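Local coordinates for putative O-acetylhomoserine (Thiol)-lyase (Campylobacter jejuni, PDB 4OC9), which probably uses pyridoxal 5'-phosphate to transfer the aminocarboxypropyl group of O-acetylhomoserine to a thiol or sulfide, at residues K147-S153 / I176-N182; E126-F130 / V141-T146; N168-K172 / H195-V199; N106-G110 / E152-Q158. All blocks are in the same frame, centred on the assembly; numbering follows the deposited sequence.

Interaction 1: residues K147-S153 / I176-N182; sequences KAIFFES and IVSICDN
Strands 147-152 and 177-181 run parallel in one sheet, axes 4.7 Å apart at 19°, with I149 level with S178 and E152 with D181. K147 turns its side chain away. A148 CB meets I179 CD1 at 4.0 Å. I149 alternates as donor and acceptor: its N bonds V177 O (3.2 Å) and its O takes I179 N (2.8 Å). F150 (chi1 t) lays CD2 3.5 Å from I179 CG2. F151 repeats the ladder, N to I179 O 3.1 Å and O to D181 N 2.9 Å; its p rotamer brings the ring over C180, CE2 to SG 3.8 Å, an oblique sulfur-aromatic contact. E152 OE2, also the acceptor of Y109 N, and D181 OD2 share a water at 2.7 Å each; D181 OD1 bonds T183 OG1. S153 N reaches D181 O (3.1 Å) and S153 OG donates to N182 OD1 (2.7 Å). With helix 164-174 between them in the chain, the strands form a beta-alpha-beta unit of a PLP-dependent aminotransferase-like fold, D181 lying close to the cofactor ring nitrogen.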
loop_
_atom_site.group_PDB
_atom_site.type_symbol
_atom_site.label_atom_id
_atom_site.label_comp_id
_atom_site.label_asym_id
_atom_site.label_seq_id
_atom_site.Cartn_x
_atom_site.Cartn_y
_atom_site.Cartn_z
ATOM N N LYS D 147 35.250 16.612 -10.624
ATOM C CA LYS D 147 34.143 17.207 -9.843
ATOM C C LYS D 147 33.661 16.450 -8.592
ATOM O O LYS D 147 32.891 16.992 -7.797
ATOM C CB LYS D 147 32.952 17.371 -10.766
ATOM C CG LYS D 147 33.290 18.096 -12.041
ATOM C CD LYS D 147 33.943 19.439 -11.789
ATOM C CE LYS D 147 34.082 20.191 -13.099
ATOM N NZ LYS D 147 34.846 21.429 -12.859
ATOM N N ALA D 148 34.085 15.197 -8.435
ATOM C CA ALA D 148 33.668 14.419 -7.274
ATOM C C ALA D 148 34.625 13.273 -6.960
ATOM O O ALA D 148 35.315 12.745 -7.843
ATOM C CB ALA D 148 32.263 13.876 -7.477
ATOM N N ILE D 149 34.675 12.948 -5.674
ATOM C CA ILE D 149 35.503 11.866 -5.120
ATOM C C ILE D 149 34.487 10.929 -4.447
ATOM O O ILE D 149 33.873 11.299 -3.435
ATOM C CB ILE D 149 36.540 12.389 -4.147
ATOM C CG1 ILE D 149 37.540 13.287 -4.910
ATOM C CG2 ILE D 149 37.254 11.215 -3.523
ATOM C CD1 ILE D 149 38.580 13.977 -4.052
ATOM N N PHE D 150 34.297 9.751 -5.054
ATOM C CA PHE D 150 33.328 8.785 -4.593
ATOM C C PHE D 150 33.900 7.541 -3.983
ATOM O O PHE D 150 34.808 6.938 -4.544
ATOM C CB PHE D 150 32.465 8.358 -5.775
ATOM C CG PHE D 150 31.297 7.490 -5.389
ATOM C CD1 PHE D 150 31.437 6.119 -5.284
ATOM C CD2 PHE D 150 30.056 8.056 -5.144
ATOM C CE1 PHE D 150 30.371 5.332 -4.909
ATOM C CE2 PHE D 150 28.984 7.263 -4.770
ATOM C CZ PHE D 150 29.149 5.901 -4.648
ATOM N N PHE D 151 33.341 7.161 -2.835
ATOM C CA PHE D 151 33.792 5.971 -2.131
ATOM C C PHE D 151 32.733 5.486 -1.149
ATOM O O PHE D 151 31.750 6.189 -0.871
ATOM C CB PHE D 151 35.050 6.268 -1.330
ATOM C CG PHE D 151 34.825 7.217 -0.198
ATOM C CD1 PHE D 151 34.819 8.571 -0.411
ATOM C CD2 PHE D 151 34.678 6.756 1.082
ATOM C CE1 PHE D 151 34.654 9.452 0.643
ATOM C CE2 PHE D 151 34.503 7.630 2.148
ATOM C CZ PHE D 151 34.482 8.985 1.925
ATOM N N GLU D 152 32.941 4.286 -0.636
ATOM C CA GLU D 152 32.034 3.691 0.336
ATOM C C GLU D 152 32.734 3.679 1.702
ATOM O O GLU D 152 33.968 3.530 1.790
ATOM C CB GLU D 152 31.604 2.298 -0.083
ATOM C CG GLU D 152 30.709 2.287 -1.304
ATOM C CD GLU D 152 30.300 0.903 -1.802
ATOM O OE1 GLU D 152 30.625 -0.095 -1.134
ATOM O OE2 GLU D 152 29.697 0.826 -2.899
ATOM N N SER D 153 31.960 3.891 2.751
ATOM C CA SER D 153 32.493 3.906 4.096
ATOM C C SER D 153 32.934 2.497 4.511
ATOM O O SER D 153 33.976 2.315 5.129
ATOM C CB SER D 153 31.456 4.461 5.085
ATOM O OG SER D 153 30.263 3.682 5.153
ATOM N N ILE D 176 37.142 20.002 -3.788
ATOM C CA ILE D 176 36.311 19.031 -4.478
ATOM C C ILE D 176 35.287 18.413 -3.511
ATOM O O ILE D 176 35.594 18.125 -2.347
ATOM C CB ILE D 176 37.150 17.896 -5.088
ATOM C CG1 ILE D 176 38.125 18.456 -6.105
ATOM C CG2 ILE D 176 36.244 16.879 -5.768
ATOM C CD1 ILE D 176 39.066 17.421 -6.697
ATOM N N VAL D 177 34.072 18.219 -4.014
ATOM C CA VAL D 177 32.987 17.630 -3.226
ATOM C C VAL D 177 33.213 16.147 -3.064
ATOM O O VAL D 177 33.502 15.448 -4.056
ATOM C CB VAL D 177 31.631 17.796 -3.923
ATOM C CG1 VAL D 177 30.560 16.995 -3.199
ATOM C CG2 VAL D 177 31.245 19.267 -4.033
ATOM N N SER D 178 33.173 15.681 -1.813
ATOM C CA SER D 178 33.361 14.264 -1.518
ATOM C C SER D 178 32.000 13.615 -1.290
ATOM O O SER D 178 31.152 14.160 -0.568
ATOM C CB SER D 178 34.201 14.060 -0.264
ATOM O OG SER D 178 33.554 14.597 0.886
ATOM N N ILE D 179 31.812 12.452 -1.912
ATOM C CA ILE D 179 30.578 11.664 -1.808
ATOM C C ILE D 179 30.829 10.315 -1.143
ATOM O O ILE D 179 31.627 9.509 -1.647
ATOM C CB ILE D 179 29.987 11.305 -3.184
ATOM C CG1 ILE D 179 29.648 12.557 -3.974
ATOM C CG2 ILE D 179 28.722 10.481 -2.980
ATOM C CD1 ILE D 179 29.233 12.280 -5.411
ATOM N N CYS D 180 30.168 10.062 -0.012
ATOM C CA CYS D 180 30.312 8.808 0.699
ATOM C C CYS D 180 29.021 7.990 0.703
ATOM O O CYS D 180 28.016 8.454 1.178
ATOM C CB CYS D 180 30.720 9.055 2.158
ATOM S SG CYS D 180 30.885 7.548 3.169
ATOM N N ASP D 181 29.103 6.753 0.233
ATOM C CA ASP D 181 27.999 5.822 0.217
ATOM C C ASP D 181 28.110 5.114 1.571
ATOM O O ASP D 181 28.984 4.267 1.791
ATOM C CB ASP D 181 28.129 4.884 -0.968
ATOM C CG ASP D 181 27.006 3.871 -1.062
ATOM O OD1 ASP D 181 26.507 3.396 -0.006
ATOM O OD2 ASP D 181 26.649 3.516 -2.204
ATOM N N ASN D 182 27.207 5.461 2.488
ATOM C CA ASN D 182 27.233 4.904 3.865
ATOM C C ASN D 182 26.160 3.839 4.079
ATOM O O ASN D 182 25.741 3.578 5.213
ATOM C CB ASN D 182 26.993 6.079 4.831
ATOM C CG ASN D 182 27.416 5.789 6.245
ATOM O OD1 ASN D 182 28.406 5.132 6.453
ATOM N ND2 ASN D 182 26.713 6.350 7.225
HETATM O O HOH W 1 27.980 2.375 -4.194
#

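Interaction 2: residues E126-F130 / V141-T146; sequences EAREF and VIDQNT
R128, on strand 126-130, stretches its side chain (chi1 m, then t, t, t) past V141 to the turn leading into strand 146-152. Its CB sits 3.8 Å from V141 CB, and V141 CG1, on a chi1 m side chain, lies 3.9 Å from E129 O. At the guanidinium edge, R128 NH1 donates to V141 O at 2.7 Å and, weakly, to D143 OD2 at 2.9 Å; R128 NH2 reaches the same D143 OD2 at 2.9 Å. R128 NE pairs with E126 OE2 at 3.0 Å, the glutamate extended with chi1 and chi2 both t, so E126, R128 and D143 form a salt-bridge network at the surface. It fastens an edge strand of the seven-stranded sheet to the connection that follows helix 136-141. There D143 to T146 make a type I beta turn, T146 N to D143 O 3.3 Å. D143, chi1 p, closes an Asx turn as its OD1 accepts N145 N at 2.6 Å. T146 takes chi1 m, and its OG1 receives D143 N at 3.1 Å while also bonding the side chain of N101.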
loop_
_atom_site.group_PDB
_atom_site.type_symbol
_atom_site.label_atom_id
_atom_site.label_comp_id
_atom_site.label_asym_id
_atom_site.label_seq_id
_atom_site.Cartn_x
_atom_site.Cartn_y
_atom_site.Cartn_z
ATOM N N GLU D 126 33.890 11.211 -17.718
ATOM C CA GLU D 126 35.015 10.317 -17.548
ATOM C C GLU D 126 35.146 9.839 -16.114
ATOM O O GLU D 126 34.945 10.611 -15.171
ATOM C CB GLU D 126 36.311 11.057 -17.949
ATOM C CG GLU D 126 37.590 10.242 -17.803
ATOM C CD GLU D 126 38.876 11.021 -18.138
ATOM O OE1 GLU D 126 38.777 12.138 -18.693
ATOM O OE2 GLU D 126 39.992 10.505 -17.840
ATOM N N ALA D 127 35.526 8.579 -15.955
ATOM C CA ALA D 127 35.718 7.998 -14.635
ATOM C C ALA D 127 37.188 7.621 -14.428
ATOM O O ALA D 127 37.814 7.044 -15.317
ATOM C CB ALA D 127 34.848 6.775 -14.451
ATOM N N ARG D 128 37.719 7.963 -13.254
ATOM C CA ARG D 128 39.109 7.676 -12.888
ATOM C C ARG D 128 39.186 6.952 -11.549
ATOM O O ARG D 128 38.978 7.544 -10.508
ATOM C CB ARG D 128 39.938 8.969 -12.814
ATOM C CG ARG D 128 39.997 9.727 -14.132
ATOM C CD ARG D 128 40.786 11.013 -13.995
ATOM N NE ARG D 128 40.778 11.785 -15.240
ATOM C CZ ARG D 128 41.343 12.979 -15.379
ATOM N NH1 ARG D 128 41.964 13.557 -14.351
ATOM N NH2 ARG D 128 41.276 13.604 -16.539
ATOM N N GLU D 129 39.522 5.671 -11.627
ATOM C CA GLU D 129 39.674 4.797 -10.496
ATOM C C GLU D 129 40.846 5.174 -9.576
ATOM O O GLU D 129 41.831 5.781 -10.011
ATOM C CB GLU D 129 39.984 3.400 -11.017
ATOM C CG GLU D 129 40.057 2.291 -9.975
ATOM C CD GLU D 129 40.579 0.979 -10.557
ATOM O OE1 GLU D 129 40.383 -0.124 -9.976
ATOM O OE2 GLU D 129 41.201 1.047 -11.625
ATOM N N PHE D 130 40.716 4.871 -8.283
ATOM C CA PHE D 130 41.810 5.149 -7.338
ATOM C C PHE D 130 41.699 4.056 -6.292
ATOM O O PHE D 130 40.636 3.440 -6.130
ATOM C CB PHE D 130 41.820 6.558 -6.712
ATOM C CG PHE D 130 40.747 6.799 -5.682
ATOM C CD1 PHE D 130 39.513 7.280 -6.043
ATOM C CD2 PHE D 130 41.014 6.583 -4.328
ATOM C CE1 PHE D 130 38.551 7.522 -5.084
ATOM C CE2 PHE D 130 40.066 6.837 -3.364
ATOM C CZ PHE D 130 38.822 7.297 -3.744
ATOM N N VAL D 141 45.145 11.152 -9.981
ATOM C CA VAL D 141 44.089 11.274 -10.986
ATOM C C VAL D 141 43.306 12.584 -10.943
ATOM O O VAL D 141 42.473 12.837 -11.823
ATOM C CB VAL D 141 43.119 10.080 -10.953
ATOM C CG1 VAL D 141 43.863 8.796 -11.318
ATOM C CG2 VAL D 141 42.398 9.971 -9.603
ATOM N N ILE D 142 43.592 13.444 -9.971
ATOM C CA ILE D 142 42.892 14.727 -9.860
ATOM C C ILE D 142 43.400 15.838 -10.765
ATOM O O ILE D 142 44.616 16.012 -10.926
ATOM C CB ILE D 142 42.962 15.252 -8.419
ATOM C CG1 ILE D 142 42.178 14.304 -7.492
ATOM C CG2 ILE D 142 42.367 16.646 -8.319
ATOM C CD1 ILE D 142 42.189 14.689 -6.030
ATOM N N ASP D 143 42.465 16.560 -11.380
ATOM C CA ASP D 143 42.798 17.708 -12.247
ATOM C C ASP D 143 41.706 18.771 -11.986
ATOM O O ASP D 143 40.851 18.574 -11.111
ATOM C CB ASP D 143 43.019 17.354 -13.723
ATOM C CG ASP D 143 41.774 16.932 -14.429
ATOM O OD1 ASP D 143 40.670 17.362 -14.026
ATOM O OD2 ASP D 143 41.902 16.261 -15.473
ATOM N N GLN D 144 41.673 19.855 -12.741
ATOM C CA GLN D 144 40.691 20.903 -12.478
ATOM C C GLN D 144 39.293 20.552 -12.963
ATOM O O GLN D 144 38.332 21.309 -12.713
ATOM C CB GLN D 144 41.122 22.204 -13.151
ATOM C CG GLN D 144 40.372 23.466 -12.627
ATOM C CD GLN D 144 40.796 23.859 -11.212
ATOM O OE1 GLN D 144 41.796 23.363 -10.711
ATOM N NE2 GLN D 144 40.091 24.823 -10.605
ATOM N N ASN D 145 39.197 19.441 -13.693
ATOM C CA ASN D 145 37.924 18.947 -14.230
ATOM C C ASN D 145 37.281 17.855 -13.355
ATOM O O ASN D 145 36.159 17.409 -13.627
ATOM C CB ASN D 145 38.107 18.429 -15.645
ATOM C CG ASN D 145 38.486 19.523 -16.614
ATOM O OD1 ASN D 145 38.044 20.679 -16.490
ATOM N ND2 ASN D 145 39.272 19.156 -17.618
ATOM N N THR D 146 38.004 17.436 -12.322
ATOM C CA THR D 146 37.535 16.428 -11.392
ATOM C C THR D 146 36.482 17.093 -10.524
ATOM O O THR D 146 36.782 18.009 -9.738
ATOM C CB THR D 146 38.673 15.880 -10.521
ATOM O OG1 THR D 146 39.681 15.289 -11.354
ATOM C CG2 THR D 146 38.123 14.821 -9.542
#

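Interaction 3: residues N168-K172 / H195-V199; sequences NQIAK and HGVDV
This is a partly buried polar contact between helix 164-174, the crossover helix of the beta-alpha-beta unit 146-181, and the loop that enters strand 199-203 of the same sheet. The helical segment 168-172 is regular, with K172 N bonded to N168 O at 2.7 Å; N168 points toward the loop, while K172, one turn on, starts sideways and brings its end to it. Closest approach of the backbones falls at N168 and G196, whose CA atoms are 5.7 Å apart. N168 (chi1 t) rests its CB 3.5 Å from H195 O. G196 has positive phi (89/3); at these backbone angles a CB would be jammed against the preceding carbonyl O, which by itself calls for glycine. D198 (chi1 m) is the hub of the loop: its OD2 accepts the backbone N of S178 on the adjoining strand, and its OD1 pairs with R222. H195 sends its ring away from the helix to meet Y333 edge-to-face. K172, with chi1 m, two trans torsions and chi4 m, reaches outward from the helix to the loop, so that K172 NZ donates to G196 O at 3.2 Å and forms a salt bridge with D198 OD1 at 3.6 Å.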
loop_
_atom_site.group_PDB
_atom_site.type_symbol
_atom_site.label_atom_id
_atom_site.label_comp_id
_atom_site.label_asym_id
_atom_site.label_seq_id
_atom_site.Cartn_x
_atom_site.Cartn_y
_atom_site.Cartn_z
ATOM N N ASN D 168 39.215 13.255 3.040
ATOM C CA ASN D 168 38.737 14.590 3.295
ATOM C C ASN D 168 39.834 15.631 3.098
ATOM O O ASN D 168 39.605 16.666 2.476
ATOM C CB ASN D 168 38.288 14.727 4.726
ATOM C CG ASN D 168 37.668 16.067 4.996
ATOM O OD1 ASN D 168 36.821 16.532 4.225
ATOM N ND2 ASN D 168 38.049 16.695 6.110
ATOM N N GLN D 169 41.013 15.371 3.654
ATOM C CA GLN D 169 42.144 16.300 3.499
ATOM C C GLN D 169 42.390 16.638 2.057
ATOM O O GLN D 169 42.457 17.797 1.681
ATOM C CB GLN D 169 43.448 15.734 4.061
ATOM C CG GLN D 169 43.630 15.668 5.570
ATOM C CD GLN D 169 44.848 14.826 5.947
ATOM O OE1 GLN D 169 45.460 14.180 5.096
ATOM N NE2 GLN D 169 45.170 14.798 7.236
ATOM N N ILE D 170 42.550 15.602 1.259
ATOM C CA ILE D 170 42.791 15.741 -0.155
ATOM C C ILE D 170 41.662 16.473 -0.849
ATOM O O ILE D 170 41.905 17.356 -1.687
ATOM C CB ILE D 170 42.970 14.355 -0.813
ATOM C CG1 ILE D 170 44.246 13.667 -0.246
ATOM C CG2 ILE D 170 43.087 14.499 -2.319
ATOM C CD1 ILE D 170 44.502 12.261 -0.749
ATOM N N ALA D 171 40.434 16.100 -0.515
ATOM C CA ALA D 171 39.261 16.712 -1.116
ATOM C C ALA D 171 39.145 18.181 -0.752
ATOM O O ALA D 171 38.894 19.004 -1.621
ATOM C CB ALA D 171 38.012 15.978 -0.688
ATOM N N LYS D 172 39.343 18.509 0.514
ATOM C CA LYS D 172 39.253 19.899 0.942
ATOM C C LYS D 172 40.345 20.772 0.330
ATOM O O LYS D 172 40.111 21.936 -0.003
ATOM C CB LYS D 172 39.117 20.068 2.485
ATOM C CG LYS D 172 37.745 19.575 2.967
ATOM C CD LYS D 172 37.411 19.991 4.402
ATOM C CE LYS D 172 36.097 19.441 4.928
ATOM N NZ LYS D 172 34.858 19.556 4.111
ATOM N N HIS D 195 33.430 13.452 9.773
ATOM C CA HIS D 195 34.768 13.481 9.268
ATOM C C HIS D 195 35.036 14.256 8.019
ATOM O O HIS D 195 35.976 13.962 7.278
ATOM C CB HIS D 195 35.258 12.060 9.149
ATOM C CG HIS D 195 35.059 11.302 10.417
ATOM N ND1 HIS D 195 35.843 11.501 11.520
ATOM C CD2 HIS D 195 34.146 10.373 10.760
ATOM C CE1 HIS D 195 35.424 10.715 12.493
ATOM N NE2 HIS D 195 34.408 10.009 12.049
ATOM N N GLY D 196 34.213 15.274 7.789
ATOM C CA GLY D 196 34.383 16.143 6.626
ATOM C C GLY D 196 33.709 15.792 5.308
ATOM O O GLY D 196 33.905 16.495 4.314
ATOM N N VAL D 197 32.925 14.720 5.277
ATOM C CA VAL D 197 32.245 14.364 4.032
ATOM C C VAL D 197 31.219 15.457 3.701
ATOM O O VAL D 197 30.605 16.030 4.584
ATOM C CB VAL D 197 31.607 12.966 4.091
ATOM C CG1 VAL D 197 30.645 12.730 2.935
ATOM C CG2 VAL D 197 32.688 11.907 4.129
ATOM N N ASP D 198 31.090 15.736 2.414
ATOM C CA ASP D 198 30.175 16.734 1.913
ATOM C C ASP D 198 28.793 16.186 1.615
ATOM O O ASP D 198 27.767 16.768 2.012
ATOM C CB ASP D 198 30.782 17.316 0.621
ATOM C CG ASP D 198 32.129 18.027 0.869
ATOM O OD1 ASP D 198 32.202 18.868 1.809
ATOM O OD2 ASP D 198 33.082 17.812 0.068
ATOM N N VAL D 199 28.769 15.071 0.897
ATOM C CA VAL D 199 27.542 14.419 0.499
ATOM C C VAL D 199 27.529 12.928 0.801
ATOM O O VAL D 199 28.459 12.216 0.512
ATOM C CB VAL D 199 27.297 14.588 -1.023
ATOM C CG1 VAL D 199 26.072 13.810 -1.495
ATOM C CG2 VAL D 199 27.133 16.055 -1.364
#

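Interaction 4: residues N106-G110 / E152-Q158; sequences NKIYG and ESLSNPQ
Two short hydrogen bonds hold these loops together at the C-terminal ends of neighbouring parallel strands 101-105 and 146-152, the edge where alpha/beta folds usually place their active sites. K107 NZ donates to Q158 OE1 at 2.8 Å from an extended side chain (chi1 m, the rest t), and also pairs with D133. Y109 N donates to E152 OE2 at 2.8 Å, Y109 being the N-cap residue of helix 110-119. E152 (chi1 m, chi2 t) binds its own loop too, E152 OE1 accepting N156 N at 3.1 Å; one carboxylate thus ties both loops at once. A water extends the link, donating to K107 O at 2.6 Å and accepting from E152 N at 3.2 Å. Backbones come nearest at I108 with S155 (CA-CA 5.5 Å) and Y109 with N156 (5.2 Å), the second loop bending through a cis peptide between N156 and P157. S155 CB packs 3.3 Å from K107 O, while S155 OG accepts from the backbone of A160. I108 CB touches E152 OE2 at 3.4 Å. Y109 (chi1 t) carries its OH to R56 of the second subunit, and its ring lies obliquely by the N156 amide, Y109 CD1 to N156 ND2 3.9 Å.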
loop_
_atom_site.group_PDB
_atom_site.type_symbol
_atom_site.label_atom_id
_atom_site.label_comp_id
_atom_site.label_asym_id
_atom_site.label_seq_id
_atom_site.Cartn_x
_atom_site.Cartn_y
_atom_site.Cartn_z
ATOM N N ASN D 106 38.162 1.930 -6.051
ATOM C CA ASN D 106 38.259 0.662 -6.752
ATOM C C ASN D 106 37.553 -0.435 -5.961
ATOM O O ASN D 106 37.472 -1.581 -6.394
ATOM C CB ASN D 106 39.719 0.274 -6.988
ATOM C CG ASN D 106 40.492 0.010 -5.691
ATOM O OD1 ASN D 106 40.139 0.467 -4.596
ATOM N ND2 ASN D 106 41.586 -0.698 -5.826
ATOM N N LYS D 107 37.087 -0.092 -4.764
ATOM C CA LYS D 107 36.373 -1.061 -3.923
ATOM C C LYS D 107 34.948 -0.560 -3.572
ATOM O O LYS D 107 34.731 0.043 -2.520
ATOM C CB LYS D 107 37.162 -1.417 -2.664
ATOM C CG LYS D 107 38.505 -2.045 -2.974
ATOM C CD LYS D 107 39.224 -2.549 -1.744
ATOM C CE LYS D 107 40.575 -3.058 -2.147
ATOM N NZ LYS D 107 41.268 -3.711 -1.018
ATOM N N ILE D 108 34.027 -0.795 -4.511
ATOM C CA ILE D 108 32.638 -0.403 -4.364
ATOM C C ILE D 108 31.663 -1.415 -4.954
ATOM O O ILE D 108 32.065 -2.419 -5.552
ATOM C CB ILE D 108 32.336 0.938 -5.026
ATOM C CG1 ILE D 108 32.598 0.854 -6.538
ATOM C CG2 ILE D 108 33.145 2.026 -4.353
ATOM C CD1 ILE D 108 32.327 2.143 -7.295
ATOM N N TYR D 109 30.379 -1.112 -4.757
ATOM C CA TYR D 109 29.302 -1.921 -5.249
ATOM C C TYR D 109 29.422 -2.034 -6.752
ATOM O O TYR D 109 29.607 -1.043 -7.443
ATOM C CB TYR D 109 27.938 -1.348 -4.778
ATOM C CG TYR D 109 26.746 -2.032 -5.388
ATOM C CD1 TYR D 109 26.424 -3.337 -5.066
ATOM C CD2 TYR D 109 25.886 -1.330 -6.233
ATOM C CE1 TYR D 109 25.315 -3.959 -5.621
ATOM C CE2 TYR D 109 24.769 -1.933 -6.787
ATOM C CZ TYR D 109 24.478 -3.248 -6.486
ATOM O OH TYR D 109 23.363 -3.836 -7.048
ATOM N N GLY D 110 29.325 -3.270 -7.230
ATOM C CA GLY D 110 29.429 -3.598 -8.650
ATOM C C GLY D 110 28.581 -2.743 -9.556
ATOM O O GLY D 110 29.038 -2.278 -10.615
ATOM N N GLU D 152 32.941 4.286 -0.636
ATOM C CA GLU D 152 32.034 3.691 0.336
ATOM C C GLU D 152 32.734 3.679 1.702
ATOM O O GLU D 152 33.968 3.530 1.790
ATOM C CB GLU D 152 31.604 2.298 -0.083
ATOM C CG GLU D 152 30.709 2.287 -1.304
ATOM C CD GLU D 152 30.300 0.903 -1.802
ATOM O OE1 GLU D 152 30.625 -0.095 -1.134
ATOM O OE2 GLU D 152 29.697 0.826 -2.899
ATOM N N SER D 153 31.960 3.891 2.751
ATOM C CA SER D 153 32.493 3.906 4.096
ATOM C C SER D 153 32.934 2.497 4.511
ATOM O O SER D 153 33.976 2.315 5.129
ATOM C CB SER D 153 31.456 4.461 5.085
ATOM O OG SER D 153 30.263 3.682 5.153
ATOM N N LEU D 154 32.127 1.518 4.147
ATOM C CA LEU D 154 32.348 0.102 4.445
ATOM C C LEU D 154 31.941 -0.524 3.135
ATOM O O LEU D 154 30.761 -0.574 2.801
ATOM C CB LEU D 154 31.458 -0.261 5.615
ATOM C CG LEU D 154 31.493 -1.667 6.105
ATOM C CD1 LEU D 154 32.916 -2.042 6.433
ATOM C CD2 LEU D 154 30.592 -1.771 7.338
ATOM N N SER D 155 32.919 -0.987 2.381
ATOM C CA SER D 155 32.647 -1.515 1.027
ATOM C C SER D 155 31.961 -2.839 0.874
ATOM O O SER D 155 32.066 -3.696 1.723
ATOM C CB SER D 155 33.919 -1.591 0.179
ATOM O OG SER D 155 34.787 -2.607 0.628
ATOM N N ASN D 156 31.297 -2.958 -0.275
ATOM C CA ASN D 156 30.538 -4.118 -0.687
ATOM C C ASN D 156 31.185 -4.747 -1.916
ATOM O O ASN D 156 31.102 -4.180 -2.990
ATOM C CB ASN D 156 29.117 -3.662 -0.963
ATOM C CG ASN D 156 28.192 -4.795 -1.389
ATOM O OD1 ASN D 156 28.637 -5.840 -1.814
ATOM N ND2 ASN D 156 26.895 -4.531 -1.363
ATOM N N PRO D 157 31.637 -6.001 -1.829
ATOM C CA PRO D 157 31.629 -7.005 -0.778
ATOM C C PRO D 157 32.895 -7.227 -0.001
ATOM O O PRO D 157 32.938 -8.196 0.781
ATOM C CB PRO D 157 31.438 -8.278 -1.590
ATOM C CG PRO D 157 32.366 -8.044 -2.718
ATOM C CD PRO D 157 32.286 -6.551 -3.026
ATOM N N GLN D 158 33.929 -6.421 -0.244
ATOM C CA GLN D 158 35.193 -6.627 0.509
ATOM C C GLN D 158 35.151 -6.210 1.990
ATOM O O GLN D 158 35.944 -6.673 2.771
ATOM C CB GLN D 158 36.498 -6.148 -0.115
ATOM C CG GLN D 158 37.655 -6.877 0.553
ATOM C CD GLN D 158 39.006 -6.358 0.141
ATOM O OE1 GLN D 158 39.111 -5.554 -0.786
ATOM N NE2 GLN D 158 40.053 -6.816 0.812
HETATM O O HOH W 2 35.247 2.220 -1.258
#

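How the interactions relate
Interaction 1 is the fully buried contact and rests on a parallel backbone ladder with apolar packing; the others depend chiefly on side-chain polar bonds around the same seven-stranded sheet. Interaction 2 lies at the surface beside an edge strand, its salt bridges partly exposed, yet I142, just before its turn, reaches I176 of interaction 1 and I170 on the helix of interaction 3. Interaction 3 belongs to that helix and the next strand's entry: the D198 side chain and the V199 backbone join it to strand 177-181 of interaction 1. Interaction 4 shares E152 and S153 with interaction 1, continuing the strand into loops at its C-terminal end, and does not touch interaction 3.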